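Local structure of ornithine carbamoyltransferase (Giardia intestinalis, 3GRF) at residues 227-232 / 267-272. The protein probably catalyses transfer of the carbamoyl group from carbamoyl phosphate to ornithine, yielding citrulline, as other ornithine carbamoyltransferases do. Numbering follows the deposited sequence.
Sequences DCKKGC and DAVMAV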
loop_
_atom_site.group_PDB
_atom_site.type_symbol
_atom_site.label_atom_id
_atom_site.label_comp_id
_atom_site.label_asym_id
_atom_site.label_seq_id
_atom_site.Cartn_x
_atom_site.Cartn_y
_atom_site.Cartn_z
ATOM N N ASP A 227 -1.410 -44.331 -11.094
ATOM C CA ASP A 227 -1.422 -44.263 -12.556
ATOM C C ASP A 227 -2.440 -43.178 -12.881
ATOM O O ASP A 227 -3.638 -43.364 -12.603
ATOM C CB ASP A 227 -1.862 -45.624 -13.138
ATOM C CG ASP A 227 -1.567 -45.772 -14.649
ATOM O OD1 ASP A 227 -0.454 -46.225 -15.008
ATOM O OD2 ASP A 227 -2.445 -45.460 -15.484
ATOM N N CYS A 228 -1.977 -42.019 -13.317
ATOM C CA CYS A 228 -2.842 -40.878 -13.578
ATOM C C CYS A 228 -3.938 -41.145 -14.623
ATOM O O CYS A 228 -5.046 -40.630 -14.497
ATOM C CB CYS A 228 -1.951 -39.707 -13.988
ATOM S SG CYS A 228 -2.797 -38.105 -14.055
ATOM N N LYS A 229 -3.626 -41.947 -15.641
ATOM C CA LYS A 229 -4.625 -42.282 -16.681
ATOM C C LYS A 229 -5.764 -43.116 -16.127
ATOM O O LYS A 229 -6.958 -42.888 -16.426
ATOM C CB LYS A 229 -3.968 -43.021 -17.857
ATOM C CG LYS A 229 -3.660 -42.060 -18.988
ATOM C CD LYS A 229 -2.680 -42.595 -20.021
ATOM C CE LYS A 229 -1.602 -41.525 -20.207
ATOM N NZ LYS A 229 -0.437 -41.952 -21.028
ATOM N N LYS A 230 -5.382 -44.083 -15.288
ATOM C CA LYS A 230 -6.340 -44.933 -14.629
ATOM C C LYS A 230 -7.108 -44.051 -13.677
ATOM O O LYS A 230 -8.318 -44.197 -13.539
ATOM C CB LYS A 230 -5.652 -46.097 -13.892
ATOM C CG LYS A 230 -4.774 -46.969 -14.781
ATOM C CD LYS A 230 -5.175 -48.431 -14.736
ATOM C CE LYS A 230 -4.509 -49.248 -15.878
ATOM N NZ LYS A 230 -5.271 -49.234 -17.179
ATOM N N GLY A 231 -6.396 -43.131 -13.033
ATOM C CA GLY A 231 -7.022 -42.244 -12.055
ATOM C C GLY A 231 -7.953 -41.229 -12.656
ATOM O O GLY A 231 -8.952 -40.839 -12.031
ATOM N N CYS A 232 -7.629 -40.798 -13.878
ATOM C CA CYS A 232 -8.382 -39.762 -14.584
ATOM C C CYS A 232 -9.494 -40.310 -15.506
ATOM O O CYS A 232 -10.250 -39.536 -16.113
ATOM C CB CYS A 232 -7.445 -38.842 -15.389
ATOM S SG CYS A 232 -6.401 -37.801 -14.368
ATOM N N ASP A 267 -2.092 -34.828 -23.401
ATOM C CA ASP A 267 -3.277 -35.020 -24.242
ATOM C C ASP A 267 -3.870 -36.420 -23.990
ATOM O O ASP A 267 -5.095 -36.590 -24.013
ATOM C CB ASP A 267 -2.928 -34.870 -25.737
ATOM C CG ASP A 267 -2.716 -33.406 -26.198
ATOM O OD1 ASP A 267 -3.041 -32.436 -25.495
ATOM O OD2 ASP A 267 -2.233 -33.225 -27.338
ATOM N N ALA A 268 -3.010 -37.426 -23.765
ATOM C CA ALA A 268 -3.490 -38.799 -23.530
ATOM C C ALA A 268 -4.177 -38.901 -22.179
ATOM O O ALA A 268 -5.100 -39.699 -21.995
ATOM C CB ALA A 268 -2.335 -39.798 -23.568
ATOM N N VAL A 269 -3.710 -38.110 -21.227
ATOM C CA VAL A 269 -4.365 -38.044 -19.925
ATOM C C VAL A 269 -5.758 -37.425 -20.110
ATOM O O VAL A 269 -6.744 -38.009 -19.677
ATOM C CB VAL A 269 -3.489 -37.301 -18.833
ATOM C CG1 VAL A 269 -4.314 -36.922 -17.624
ATOM C CG2 VAL A 269 -2.335 -38.186 -18.354
ATOM N N MET A 270 -5.845 -36.258 -20.757
ATOM C CA MET A 270 -7.134 -35.576 -20.955
ATOM C C MET A 270 -8.121 -36.361 -21.846
ATOM O O MET A 270 -9.349 -36.292 -21.639
ATOM C CB MET A 270 -6.944 -34.142 -21.479
ATOM C CG MET A 270 -6.195 -33.220 -20.511
ATOM S SD MET A 270 -7.043 -32.983 -18.906
ATOM C CE MET A 270 -8.366 -31.802 -19.436
ATOM N N ALA A 271 -7.573 -37.118 -22.806
ATOM C CA ALA A 271 -8.360 -38.023 -23.661
ATOM C C ALA A 271 -9.096 -39.140 -22.930
ATOM O O ALA A 271 -9.975 -39.762 -23.499
ATOM C CB ALA A 271 -7.494 -38.600 -24.814
ATOM N N VAL A 272 -8.750 -39.393 -21.652
ATOM C CA VAL A 272 -9.478 -40.447 -20.949
ATOM C C VAL A 272 -10.580 -39.913 -20.050
ATOM O O VAL A 272 -11.345 -40.664 -19.458
ATOM C CB VAL A 272 -8.548 -41.381 -20.148
ATOM C CG1 VAL A 272 -7.544 -42.057 -21.076
ATOM C CG2 VAL A 272 -7.816 -40.627 -19.051
#
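Two short helical turns, 228-232 and 267-270, lie next to each other with their backbones nearest at Lys229 and Val269, whose CA atoms are 5.3 Å apart. Both belong to the Asp/Orn-binding domain of the carbamoyltransferase fold, a parallel sheet flanked by helices, and strand 164-167 of that sheet meets the buried side of Cys232. Val269 carries much of the contact, its two methyls parted between a sulfur-lined side and a lysine chain. CG1, anti to the backbone N (chi1 165°), meets both cysteines, with Cys232 SG at 4.0 Å and Cys228 SG at 4.1 Å. A branched, wholly apolar residue suits this place because each methyl can serve a different neighbour. Cys228 SG is one half of a disulfide with Cys167 of strand 164-167, so one of the two sulfurs that Val269 touches is covalently tied to the sheet; Cys232, small and weakly polar, fits in the same buried corner.

Three residues on, just after helix 267-270, the CB of Val272 points toward 228-232 and its side chain lies beside Lys229 and Cys232, though the exact place of its CG2 is doubtful. Val272 is also joined by backbone hydrogen bonding to Gly234, two residues beyond helix 228-232.

On the more exposed side, CG2 of Val269 lies 3.9 Å from Lys229 CE, the two side chains crossing at a slant. Lysine suits this margin, since its methylenes can cover valine and alanine while its charged end can probably reach solvent. Its chain bends at chi3 (-130°), bringing CE to 3.8 Å from Ala268 CB; as alanine's side chain is that one methyl, the lysine runs directly against it, and Lys229 NZ too passes 3.8 Å from Ala268 CB.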